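Integron Cassette Protein Hfx_Cass5 (PDB 3IF4) is of unknown function but is encoded by a mobile integron gene cassette and pairs as two subunits whose beta strands join across the interface. Local coordinates at residues 82-87 against 94-99; 100-105 against 112-117; 40-45 against 57-62. All coordinates share one frame; numbering follows the deposited sequence.

Contact 1: 82-87 against 94-99; sequences QIFAAA and LVLGPN
Phe84 and Leu94 share most of the surface buried here, and their meeting illustrates how one aromatic ring can bridge a helix and the strand that follows it. The CB of Leu94 sits almost squarely over one face of the Phe84 ring, 3.9 Å from its centroid and 5° off the ring normal, a CH-pi contact made by the methylene rather than by a branch methyl. The Leu94 backbone follows the ring as well: its carbonyl O comes within 3.4 Å of Phe84 CE2. With CG of Phe84 anti to its own carbonyl carbon (chi1 -83°), the ring leaves the flank of helix 76-89 and extends across to the strand. Further along, CD2 of Leu96 meets the ring at its edge, near its plane, 4.2 Å from Phe84 CZ, the two side chains crossing at about a right angle. One aromatic group thus receives Leu94 on a face and Leu96 on its rim.

The motif is a helix followed, after a short connection, by strand 93-95, which pairs in parallel with a strand of the second subunit. Helix 76-89 also faces that subunit, where Phe84 packs on its Val27 and Ile83 on its Leu66.

One turn beyond Phe84, the methyl of Ala87 lies 3.7 Å from Leu94 CD1. The CB of Leu94 rests on the ring, while its CD1 lies against Ala87 and near CD1 of Phe84 as well. The backbones are joined through a water molecule, which donates to Phe84 O at 2.8 Å and accepts from Leu94 N at 2.7 Å, so a polar bridge accompanies the apolar seam at the start of 94-99. Within this chain, Ala117 of helix 107-118 also touches both Phe84 and Leu96.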
loop_
_atom_site.group_PDB
_atom_site.type_symbol
_atom_site.label_atom_id
_atom_site.label_comp_id
_atom_site.label_asym_id
_atom_site.label_seq_id
_atom_site.Cartn_x
_atom_site.Cartn_y
_atom_site.Cartn_z
ATOM N N GLN A 82 -0.195 12.074 2.204
ATOM C CA GLN A 82 0.587 11.282 1.261
ATOM C C GLN A 82 0.618 11.969 -0.103
ATOM O O GLN A 82 1.662 12.063 -0.745
ATOM C CB GLN A 82 -0.009 9.873 1.136
ATOM C CG GLN A 82 0.740 8.949 0.191
ATOM C CD GLN A 82 1.989 8.370 0.819
ATOM O OE1 GLN A 82 2.514 8.907 1.800
ATOM N NE2 GLN A 82 2.475 7.266 0.260
ATOM N N ILE A 83 -0.541 12.455 -0.536
ATOM C CA ILE A 83 -0.648 13.162 -1.803
ATOM C C ILE A 83 0.163 14.449 -1.788
ATOM O O ILE A 83 0.896 14.732 -2.727
ATOM C CB ILE A 83 -2.108 13.450 -2.173
ATOM C CG1 ILE A 83 -2.828 12.137 -2.495
ATOM C CG2 ILE A 83 -2.187 14.392 -3.367
ATOM C CD1 ILE A 83 -4.301 12.285 -2.692
ATOM N N PHE A 84 0.045 15.224 -0.720
ATOM C CA PHE A 84 0.832 16.445 -0.614
ATOM C C PHE A 84 2.322 16.100 -0.641
ATOM O O PHE A 84 3.126 16.822 -1.236
ATOM C CB PHE A 84 0.481 17.215 0.664
ATOM C CG PHE A 84 -0.747 18.080 0.542
ATOM C CD1 PHE A 84 -1.810 17.698 -0.270
ATOM C CD2 PHE A 84 -0.848 19.268 1.258
ATOM C CE1 PHE A 84 -2.946 18.493 -0.380
ATOM C CE2 PHE A 84 -1.977 20.061 1.159
ATOM C CZ PHE A 84 -3.032 19.669 0.338
ATOM N N ALA A 85 2.679 14.984 -0.007
ATOM C CA ALA A 85 4.081 14.577 0.095
ATOM C C ALA A 85 4.679 14.178 -1.258
ATOM O O ALA A 85 5.830 14.504 -1.560
ATOM C CB ALA A 85 4.242 13.453 1.114
ATOM N N ALA A 86 3.889 13.487 -2.070
ATOM C CA ALA A 86 4.318 13.103 -3.410
ATOM C C ALA A 86 4.562 14.337 -4.271
ATOM O O ALA A 86 5.534 14.404 -5.019
ATOM C CB ALA A 86 3.270 12.206 -4.061
ATOM N N ALA A 87 3.666 15.311 -4.163
ATOM C CA ALA A 87 3.807 16.562 -4.895
ATOM C C ALA A 87 5.038 17.322 -4.431
ATOM O O ALA A 87 5.702 17.989 -5.225
ATOM C CB ALA A 87 2.563 17.422 -4.717
ATOM N N LEU A 94 1.792 22.042 -1.797
ATOM C CA LEU A 94 0.381 22.352 -1.938
ATOM C C LEU A 94 -0.193 22.935 -0.651
ATOM O O LEU A 94 0.221 22.569 0.450
ATOM C CB LEU A 94 -0.379 21.087 -2.327
ATOM C CG LEU A 94 -0.055 20.567 -3.728
ATOM C CD1 LEU A 94 -0.612 19.168 -3.934
ATOM C CD2 LEU A 94 -0.609 21.513 -4.780
ATOM N N VAL A 95 -1.150 23.846 -0.793
ATOM C CA VAL A 95 -1.832 24.412 0.363
ATOM C C VAL A 95 -3.318 24.626 0.076
ATOM O O VAL A 95 -3.706 24.882 -1.061
ATOM C CB VAL A 95 -1.201 25.749 0.801
ATOM C CG1 VAL A 95 0.235 25.542 1.270
ATOM C CG2 VAL A 95 -1.252 26.754 -0.331
ATOM N N LEU A 96 -4.142 24.510 1.112
ATOM C CA LEU A 96 -5.579 24.712 0.972
ATOM C C LEU A 96 -5.910 26.190 1.106
ATOM O O LEU A 96 -5.312 26.903 1.910
ATOM C CB LEU A 96 -6.352 23.923 2.031
ATOM C CG LEU A 96 -6.230 22.398 2.073
ATOM C CD1 LEU A 96 -7.116 21.831 3.179
ATOM C CD2 LEU A 96 -6.585 21.782 0.726
ATOM N N GLY A 97 -6.873 26.646 0.320
ATOM C CA GLY A 97 -7.245 28.042 0.337
ATOM C C GLY A 97 -8.709 28.236 0.650
ATOM O O GLY A 97 -9.487 27.278 0.643
ATOM N N PRO A 98 -9.093 29.488 0.933
ATOM C CA PRO A 98 -10.496 29.828 1.177
ATOM C C PRO A 98 -11.336 29.523 -0.060
ATOM O O PRO A 98 -12.528 29.259 0.065
ATOM C CB PRO A 98 -10.451 31.341 1.431
ATOM C CG PRO A 98 -9.034 31.632 1.803
ATOM C CD PRO A 98 -8.212 30.665 1.019
ATOM N N ASN A 99 -10.714 29.561 -1.233
ATOM C CA ASN A 99 -11.414 29.288 -2.482
ATOM C C ASN A 99 -11.370 27.811 -2.860
ATOM O O ASN A 99 -11.823 27.423 -3.936
ATOM C CB ASN A 99 -10.839 30.139 -3.616
ATOM C CG ASN A 99 -10.881 31.623 -3.311
ATOM O OD1 ASN A 99 -9.844 32.260 -3.127
ATOM N ND2 ASN A 99 -12.084 32.182 -3.253
HETATM O O HOH W 1 2.827 19.550 -1.450
#

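Contact 2: 100-105 against 112-117; sequences TRWVNV and ELTHAA
Trp102 meets Leu113 edge-on: CB of Leu113 lies near the plane of the indole, 3.9 Å from Trp102 CZ3, while the two side chains run past each other in opposite directions. The end of the same leucine also meets Val105, its CD1 lying 4.2 Å from Val105 CG1. Leu113 CD1 sits against both Trp102 CZ3 and Val105 CG1, which also adjoin each other, so the three side chains form a small triangular apolar cluster.

Strand 101-103 and helix 107-118 follow each other in sequence, and the helix folds back beside the strand. The strand itself pairs in parallel with one of the second subunit, where Ile30 packs on Trp102 and Ile38 on Leu113.

A polar neighbour of the indole is Thr114, whose OG1 lies 3.7 Å from Trp102 CH2 in an oblique approach. This hydroxyl is hydrogen-bonded to the carbonyl O of Arg110, a turn earlier in the helix; chi1 of -67° keeps it beside its own backbone N, facing that carbonyl. Over one face of the indole, Thr100 CG2 stands 3.6 Å above the plane, offset toward the rim; Arg110 adds a cation-pi contact with Trp102.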
loop_
_atom_site.group_PDB
_atom_site.type_symbol
_atom_site.label_atom_id
_atom_site.label_comp_id
_atom_site.label_asym_id
_atom_site.label_seq_id
_atom_site.Cartn_x
_atom_site.Cartn_y
_atom_site.Cartn_z
ATOM N N THR A 100 -10.823 26.994 -1.967
ATOM C CA THR A 100 -10.725 25.558 -2.203
ATOM C C THR A 100 -12.105 24.936 -2.384
ATOM O O THR A 100 -12.968 25.053 -1.513
ATOM C CB THR A 100 -9.997 24.844 -1.049
ATOM O OG1 THR A 100 -8.678 25.385 -0.905
ATOM C CG2 THR A 100 -9.901 23.351 -1.323
ATOM N N ARG A 101 -12.307 24.277 -3.520
ATOM C CA ARG A 101 -13.587 23.648 -3.821
ATOM C C ARG A 101 -13.638 22.210 -3.312
ATOM O O ARG A 101 -12.760 21.403 -3.614
ATOM C CB ARG A 101 -13.858 23.680 -5.327
ATOM C CG ARG A 101 -14.590 24.926 -5.799
ATOM C CD ARG A 101 -14.777 24.917 -7.308
ATOM N NE ARG A 101 -14.013 23.849 -7.947
ATOM C CZ ARG A 101 -14.548 22.729 -8.422
ATOM N NH1 ARG A 101 -15.855 22.525 -8.331
ATOM N NH2 ARG A 101 -13.777 21.812 -8.988
ATOM N N TRP A 102 -14.673 21.899 -2.540
ATOM C CA TRP A 102 -14.854 20.557 -2.001
ATOM C C TRP A 102 -16.029 19.858 -2.675
ATOM O O TRP A 102 -17.171 20.308 -2.575
ATOM C CB TRP A 102 -15.070 20.611 -0.488
ATOM C CG TRP A 102 -13.988 21.343 0.246
ATOM C CD1 TRP A 102 -13.808 22.694 0.309
ATOM C CD2 TRP A 102 -12.934 20.762 1.024
ATOM N NE1 TRP A 102 -12.709 22.991 1.076
ATOM C CE2 TRP A 102 -12.153 21.824 1.528
ATOM C CE3 TRP A 102 -12.574 19.450 1.345
ATOM C CZ2 TRP A 102 -11.036 21.612 2.333
ATOM C CZ3 TRP A 102 -11.463 19.242 2.144
ATOM C CH2 TRP A 102 -10.708 20.317 2.629
ATOM N N VAL A 103 -15.744 18.757 -3.362
ATOM C CA VAL A 103 -16.774 18.011 -4.075
ATOM C C VAL A 103 -17.036 16.651 -3.435
ATOM O O VAL A 103 -16.167 15.780 -3.426
ATOM C CB VAL A 103 -16.399 17.805 -5.555
ATOM C CG1 VAL A 103 -17.485 17.018 -6.272
ATOM C CG2 VAL A 103 -16.167 19.146 -6.234
ATOM N N ASN A 104 -18.241 16.478 -2.902
ATOM C CA ASN A 104 -18.638 15.218 -2.292
ATOM C C ASN A 104 -17.818 14.906 -1.046
ATOM O O ASN A 104 -17.564 13.742 -0.741
ATOM C CB ASN A 104 -18.519 14.077 -3.306
ATOM C CG ASN A 104 -19.290 12.836 -2.886
ATOM O OD1 ASN A 104 -20.364 12.933 -2.284
ATOM N ND2 ASN A 104 -18.749 11.660 -3.209
ATOM N N VAL A 105 -17.397 15.948 -0.332
ATOM C CA VAL A 105 -16.661 15.768 0.916
ATOM C C VAL A 105 -17.490 16.240 2.098
ATOM O O VAL A 105 -17.648 17.434 2.305
ATOM C CB VAL A 105 -15.325 16.531 0.918
ATOM C CG1 VAL A 105 -14.613 16.335 2.255
ATOM C CG2 VAL A 105 -14.445 16.076 -0.238
ATOM N N GLU A 112 -11.545 17.495 9.166
ATOM C CA GLU A 112 -10.379 16.673 9.441
ATOM C C GLU A 112 -9.347 16.762 8.315
ATOM O O GLU A 112 -8.140 16.743 8.565
ATOM C CB GLU A 112 -10.811 15.228 9.656
ATOM C CG GLU A 112 -9.795 14.383 10.379
ATOM C CD GLU A 112 -10.349 13.026 10.735
ATOM O OE1 GLU A 112 -11.526 12.962 11.153
ATOM O OE2 GLU A 112 -9.611 12.026 10.592
ATOM N N LEU A 113 -9.817 16.859 7.076
ATOM C CA LEU A 113 -8.904 16.970 5.946
ATOM C C LEU A 113 -8.214 18.319 5.992
ATOM O O LEU A 113 -7.035 18.443 5.656
ATOM C CB LEU A 113 -9.632 16.770 4.612
ATOM C CG LEU A 113 -9.999 15.320 4.272
ATOM C CD1 LEU A 113 -10.641 15.235 2.896
ATOM C CD2 LEU A 113 -8.774 14.419 4.339
ATOM N N THR A 114 -8.951 19.331 6.431
ATOM C CA THR A 114 -8.390 20.666 6.561
ATOM C C THR A 114 -7.249 20.669 7.568
ATOM O O THR A 114 -6.186 21.238 7.316
ATOM C CB THR A 114 -9.453 21.682 6.994
ATOM O OG1 THR A 114 -10.416 21.832 5.944
ATOM C CG2 THR A 114 -8.811 23.031 7.284
ATOM N N HIS A 115 -7.471 20.021 8.708
ATOM C CA HIS A 115 -6.463 19.979 9.761
ATOM C C HIS A 115 -5.248 19.148 9.352
ATOM O O HIS A 115 -4.113 19.493 9.684
ATOM C CB HIS A 115 -7.057 19.438 11.059
ATOM C CG HIS A 115 -6.093 19.433 12.204
ATOM N ND1 HIS A 115 -5.261 18.370 12.471
ATOM C CD2 HIS A 115 -5.828 20.368 13.147
ATOM C CE1 HIS A 115 -4.523 18.647 13.534
ATOM N NE2 HIS A 115 -4.848 19.851 13.962
ATOM N N ALA A 116 -5.494 18.058 8.633
ATOM C CA ALA A 116 -4.420 17.183 8.178
ATOM C C ALA A 116 -3.485 17.910 7.219
ATOM O O ALA A 116 -2.292 17.615 7.154
ATOM C CB ALA A 116 -4.995 15.937 7.520
ATOM N N ALA A 117 -4.035 18.865 6.474
ATOM C CA ALA A 117 -3.252 19.638 5.518
ATOM C C ALA A 117 -2.444 20.725 6.218
ATOM O O ALA A 117 -1.462 21.229 5.675
ATOM C CB ALA A 117 -4.159 20.245 4.459
#

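Contact 3: 40-45 against 57-62; sequences VTPGES and VSWNES
Pro42 and Trp59 meet where the pyrrolidine ring comes up to the rim of an indole. Both CG and CD of Pro42 lie 3.9 Å from Trp59 CZ3, and CD is in the plane of the indole, so the proline addresses an edge of the aromatic system. The second touch is made by backbone: the carbonyl O of Ser45 is 3.7 Å from Trp59 CH2, approaching obliquely. Adjacent carbons on one edge of the benzo ring, CZ3 and CH2, thus contact the end of strand 38-42 and the loop that follows it.

CG of Trp59 is anti to the backbone N (chi1 174°), which swings the rings off strand 58-60 and brings the benzo end up to Pro42. At the pyrrole side, NE1 donates to Glu61 OE1 at 2.8 Å in a nearly straight bond (179°), the oxygen lying in the indole plane while the N-H reaches OE1 from well above the carboxylate plane. Glu61 is held in turn by a salt bridge from OE2 to Arg64, and Asn60 OD1 accepts from Ser62 OG at 2.8 Å and from Thr63 N.

Further out lies the four-stranded antiparallel sheet, in which strand 65-67 runs between 38-42 and 58-60; the tryptophan therefore links two strands that are not neighbours. Pro42 also packs on Phe47 and on Leu94 of the second subunit, and Ser45 OG is hydrogen-bonded to Glu25.

Chemically, the indole is used at two parts of its rim: the straight N-H bond should limit its rotation, leaving the benzo carbons to an apolar, largely dispersive contact with the proline.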
loop_
_atom_site.group_PDB
_atom_site.type_symbol
_atom_site.label_atom_id
_atom_site.label_comp_id
_atom_site.label_asym_id
_atom_site.label_seq_id
_atom_site.Cartn_x
_atom_site.Cartn_y
_atom_site.Cartn_z
ATOM N N VAL A 40 6.945 -14.592 5.334
ATOM C CA VAL A 40 6.867 -15.973 4.892
ATOM C C VAL A 40 8.273 -16.463 4.534
ATOM O O VAL A 40 8.908 -15.950 3.609
ATOM C CB VAL A 40 5.928 -16.152 3.677
ATOM C CG1 VAL A 40 5.936 -17.614 3.219
ATOM C CG2 VAL A 40 4.515 -15.706 4.012
ATOM N N THR A 41 8.759 -17.438 5.294
ATOM C CA THR A 41 10.097 -17.978 5.106
ATOM C C THR A 41 10.015 -19.293 4.345
ATOM O O THR A 41 9.548 -20.291 4.885
ATOM C CB THR A 41 10.778 -18.251 6.458
ATOM O OG1 THR A 41 10.739 -17.061 7.259
ATOM C CG2 THR A 41 12.223 -18.702 6.252
ATOM N N PRO A 42 10.460 -19.292 3.082
ATOM C CA PRO A 42 10.417 -20.494 2.249
ATOM C C PRO A 42 11.386 -21.543 2.779
ATOM O O PRO A 42 12.359 -21.201 3.449
ATOM C CB PRO A 42 10.882 -19.994 0.879
ATOM C CG PRO A 42 10.817 -18.487 0.951
ATOM C CD PRO A 42 11.071 -18.154 2.376
ATOM N N GLY A 43 11.113 -22.807 2.483
ATOM C CA GLY A 43 11.955 -23.895 2.940
ATOM C C GLY A 43 13.346 -23.882 2.337
ATOM O O GLY A 43 14.307 -24.243 3.006
ATOM N N GLU A 44 13.461 -23.460 1.081
ATOM C CA GLU A 44 14.729 -23.583 0.368
ATOM C C GLU A 44 14.985 -22.495 -0.676
ATOM O O GLU A 44 16.122 -22.095 -0.886
ATOM C CB GLU A 44 14.858 -24.981 -0.265
ATOM C CG GLU A 44 13.569 -25.532 -0.873
ATOM C CD GLU A 44 13.675 -27.003 -1.287
ATOM O OE1 GLU A 44 14.810 -27.501 -1.470
ATOM O OE2 GLU A 44 12.619 -27.659 -1.437
ATOM N N SER A 45 13.935 -22.012 -1.329
ATOM C CA SER A 45 14.119 -21.035 -2.396
ATOM C C SER A 45 14.427 -19.620 -1.889
ATOM O O SER A 45 14.050 -19.248 -0.774
ATOM C CB SER A 45 12.893 -21.007 -3.306
ATOM O OG SER A 45 12.725 -22.250 -3.953
ATOM N N VAL A 57 5.580 -6.975 -2.629
ATOM C CA VAL A 57 6.232 -7.991 -1.819
ATOM C C VAL A 57 7.733 -7.741 -1.841
ATOM O O VAL A 57 8.276 -7.311 -2.856
ATOM C CB VAL A 57 5.924 -9.383 -2.367
ATOM C CG1 VAL A 57 6.590 -10.459 -1.522
ATOM C CG2 VAL A 57 4.419 -9.580 -2.415
ATOM N N SER A 58 8.406 -7.995 -0.726
ATOM C CA SER A 58 9.847 -7.796 -0.671
ATOM C C SER A 58 10.566 -9.025 -0.147
ATOM O O SER A 58 9.971 -9.884 0.506
ATOM C CB SER A 58 10.193 -6.600 0.210
ATOM O OG SER A 58 9.213 -5.604 0.076
ATOM N N TRP A 59 11.858 -9.097 -0.433
ATOM C CA TRP A 59 12.686 -10.192 0.043
ATOM C C TRP A 59 13.730 -9.621 0.990
ATOM O O TRP A 59 14.438 -8.686 0.643
ATOM C CB TRP A 59 13.359 -10.912 -1.131
ATOM C CG TRP A 59 14.374 -11.983 -0.739
ATOM C CD1 TRP A 59 15.739 -11.889 -0.811
ATOM C CD2 TRP A 59 14.092 -13.303 -0.241
ATOM N NE1 TRP A 59 16.319 -13.066 -0.388
ATOM C CE2 TRP A 59 15.335 -13.947 -0.034
ATOM C CE3 TRP A 59 12.914 -13.998 0.051
ATOM C CZ2 TRP A 59 15.430 -15.253 0.458
ATOM C CZ3 TRP A 59 13.010 -15.299 0.540
ATOM C CH2 TRP A 59 14.261 -15.913 0.733
ATOM N N ASN A 60 13.799 -10.166 2.195
ATOM C CA ASN A 60 14.807 -9.751 3.152
ATOM C C ASN A 60 15.857 -10.846 3.264
ATOM O O ASN A 60 15.592 -11.921 3.813
ATOM C CB ASN A 60 14.165 -9.473 4.511
ATOM C CG ASN A 60 15.149 -8.918 5.516
ATOM O OD1 ASN A 60 16.024 -9.634 6.017
ATOM N ND2 ASN A 60 15.014 -7.632 5.821
ATOM N N GLU A 61 17.043 -10.583 2.730
ATOM C CA GLU A 61 18.051 -11.630 2.618
ATOM C C GLU A 61 18.625 -12.060 3.969
ATOM O O GLU A 61 19.019 -13.215 4.139
ATOM C CB GLU A 61 19.169 -11.218 1.655
ATOM C CG GLU A 61 20.203 -12.317 1.395
ATOM C CD GLU A 61 19.593 -13.607 0.844
ATOM O OE1 GLU A 61 19.073 -13.591 -0.294
ATOM O OE2 GLU A 61 19.651 -14.642 1.546
ATOM N N SER A 62 18.666 -11.149 4.935
ATOM C CA SER A 62 19.253 -11.491 6.227
ATOM C C SER A 62 18.370 -12.477 6.985
ATOM O O SER A 62 18.862 -13.295 7.764
ATOM C CB SER A 62 19.516 -10.241 7.069
ATOM O OG SER A 62 18.317 -9.753 7.639
#

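In the fold
From the N terminus, contact 3 first closes the connection 46-56, linking strands 38-42 and 58-60 of the antiparallel sheet. After strand 65-67 the chain crosses to its helical half, where contact 1 closes the connection 90-92 between helix 76-89 and strand 93-95, and contact 2 spans 106-111, mostly the start of helix 107-118, bringing that helix back against strand 101-103. The three follow in series; none nests or crosses. Contacts 1 and 2 touch, through Leu96 against Trp102, whereas the centre of contact 3 is about 38 Å and 42 Å from theirs, on the other side of the chain's centre. All three reach the second subunit: one chain's helical half packs on the other's sheet half.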